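Local structure of fatty acid/retinol binding protein protein 7, isoform A, confirmed BY transcript evidence (Caenorhabditis elegans, 2W9Y) at residues G1-V5 against I27-K32. The protein probably binds small lipids such as oleic acid and retinoids, as a helical member of the nematode fatty-acid and retinol-binding protein family. Residues are numbered along the deposited sequence.
Sequences GAMSV and ITADEK. With SO4 (sulfate ion), chain B.
Residues 1-5 form an irregular N-terminal segment that meets the turn 27-32, which links helix 18-26 to helix 32-39; the contact buries 258 Å² and the CA atoms come closest at Ala2-Ala29, 5.4 Å. Gly1 stays clear of the turn, and its N makes a weak hydrogen bond to sulfate O1 (3.1 Å). Ala2 (phi/psi -58/-41) directs CB onto the turn backbone, 3.9 Å from both Ile27 O and Thr28 O, while its carbonyl receives the single direct hydrogen bond of the interface, Lys32 NZ to Ala2 O, 2.9 Å. Lys32 spans the distance because all four chi angles are t. Ile27 O takes no direct bond from residues 1-5; instead two waters donate to it (3.0 and 2.9 Å) while accepting from Ala2 N (2.8 Å) and Met3 N (3.0 Å) respectively. Met3, folded as mmm, lays CG 3.7 Å from Ile27 CB and SD 4.0 Å from Lys32 CG, and also packs on Leu99 and Leu102 of helix 82-104. Ser4 then adopts positive phi/psi (66/37), and Val5 lies beyond reach of the turn. Within 27-32, Glu31 N to Thr28 OG1 (3.2 Å) and Thr28 N to Glu31 OE1 (2.9 Å) are reciprocal bonds, the first defining an ST motif. The arrangement is thus an N-terminal segment packed against an ST-motif turn between consecutive helices of an all-helical fold.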
loop_
_atom_site.group_PDB
_atom_site.type_symbol
_atom_site.label_atom_id
_atom_site.label_comp_id
_atom_site.label_asym_id
_atom_site.label_seq_id
_atom_site.Cartn_x
_atom_site.Cartn_y
_atom_site.Cartn_z
ATOM N N GLY A 1 -0.633 -12.572 -12.235
ATOM C CA GLY A 1 -2.080 -12.816 -12.555
ATOM C C GLY A 1 -2.721 -11.502 -13.013
ATOM O O GLY A 1 -2.062 -10.717 -13.731
ATOM N N ALA A 2 -3.979 -11.254 -12.629
ATOM C CA ALA A 2 -4.649 -10.058 -13.143
ATOM C C ALA A 2 -3.896 -8.745 -12.816
ATOM O O ALA A 2 -3.839 -7.804 -13.658
ATOM C CB ALA A 2 -6.051 -9.992 -12.642
ATOM N N MET A 3 -3.368 -8.637 -11.589
ATOM C CA MET A 3 -2.771 -7.367 -11.183
ATOM C C MET A 3 -1.411 -6.944 -11.748
ATOM O O MET A 3 -1.149 -5.742 -11.881
ATOM C CB MET A 3 -2.800 -7.240 -9.670
ATOM C CG MET A 3 -4.226 -7.033 -9.178
ATOM S SD MET A 3 -4.838 -5.347 -9.569
ATOM C CE MET A 3 -3.655 -4.351 -8.656
ATOM N N SER A 4 -0.538 -7.883 -12.072
ATOM C CA SER A 4 0.809 -7.557 -12.574
ATOM C C SER A 4 1.689 -6.844 -11.501
ATOM O O SER A 4 2.500 -5.983 -11.842
ATOM C CB SER A 4 0.782 -6.688 -13.855
ATOM O OG SER A 4 -0.004 -7.193 -14.929
ATOM N N VAL A 5 1.575 -7.222 -10.238
ATOM C CA VAL A 5 2.510 -6.682 -9.183
ATOM C C VAL A 5 3.992 -6.849 -9.504
ATOM O O VAL A 5 4.823 -6.009 -9.167
ATOM C CB VAL A 5 2.258 -7.381 -7.823
ATOM C CG1 VAL A 5 3.431 -7.114 -6.867
ATOM C CG2 VAL A 5 0.918 -6.827 -7.209
ATOM N N ILE A 27 -6.451 -10.999 -6.305
ATOM C CA ILE A 27 -7.441 -10.410 -7.204
ATOM C C ILE A 27 -7.611 -11.326 -8.409
ATOM O O ILE A 27 -6.643 -11.592 -9.120
ATOM C CB ILE A 27 -6.959 -9.028 -7.768
ATOM C CG1 ILE A 27 -6.751 -7.996 -6.656
ATOM C CG2 ILE A 27 -7.951 -8.435 -8.771
ATOM C CD1 ILE A 27 -7.851 -8.010 -5.615
ATOM N N THR A 28 -8.840 -11.782 -8.643
ATOM C CA THR A 28 -9.162 -12.642 -9.791
ATOM C C THR A 28 -9.424 -11.797 -11.027
ATOM O O THR A 28 -9.526 -10.557 -10.957
ATOM C CB THR A 28 -10.449 -13.455 -9.507
ATOM O OG1 THR A 28 -11.522 -12.538 -9.256
ATOM C CG2 THR A 28 -10.316 -14.393 -8.315
ATOM N N ALA A 29 -9.607 -12.455 -12.175
ATOM C CA ALA A 29 -9.737 -11.705 -13.403
ATOM C C ALA A 29 -11.046 -10.943 -13.375
ATOM O O ALA A 29 -11.135 -9.835 -13.971
ATOM C CB ALA A 29 -9.710 -12.650 -14.636
ATOM N N ASP A 30 -12.064 -11.507 -12.717
ATOM C CA ASP A 30 -13.358 -10.760 -12.676
ATOM C C ASP A 30 -13.398 -9.665 -11.584
ATOM O O ASP A 30 -14.210 -8.720 -11.682
ATOM C CB ASP A 30 -14.564 -11.683 -12.517
ATOM C CG ASP A 30 -14.582 -12.384 -11.193
ATOM O OD1 ASP A 30 -13.681 -13.183 -10.957
ATOM O OD2 ASP A 30 -15.477 -12.120 -10.352
ATOM N N GLU A 31 -12.492 -9.767 -10.604
ATOM C CA GLU A 31 -12.370 -8.742 -9.537
ATOM C C GLU A 31 -11.646 -7.457 -9.934
ATOM O O GLU A 31 -12.026 -6.350 -9.510
ATOM C CB GLU A 31 -11.701 -9.346 -8.323
ATOM C CG GLU A 31 -12.670 -10.295 -7.537
ATOM C CD GLU A 31 -11.919 -11.151 -6.553
ATOM O OE1 GLU A 31 -10.671 -11.062 -6.479
ATOM O OE2 GLU A 31 -12.545 -11.930 -5.807
ATOM N N LYS A 32 -10.606 -7.597 -10.759
ATOM C CA LYS A 32 -9.841 -6.436 -11.155
ATOM C C LYS A 32 -10.719 -5.327 -11.775
ATOM O O LYS A 32 -10.564 -4.164 -11.441
ATOM C CB LYS A 32 -8.678 -6.828 -12.071
ATOM C CG LYS A 32 -7.770 -5.662 -12.328
ATOM C CD LYS A 32 -6.577 -6.046 -13.178
ATOM C CE LYS A 32 -5.782 -4.830 -13.606
ATOM N NZ LYS A 32 -4.788 -5.252 -14.645
HETATM S S SO4 B . 2.438 -11.479 -13.598
HETATM O O1 SO4 B . 1.237 -10.773 -13.989
HETATM O O2 SO4 B . 2.149 -12.285 -12.414
HETATM O O3 SO4 B . 2.899 -12.314 -14.711
HETATM O O4 SO4 B . 3.406 -10.431 -13.242
HETATM O O HOH W 1 -5.393 -13.255 -11.271
HETATM O O HOH W 2 -3.956 -10.401 -9.233
#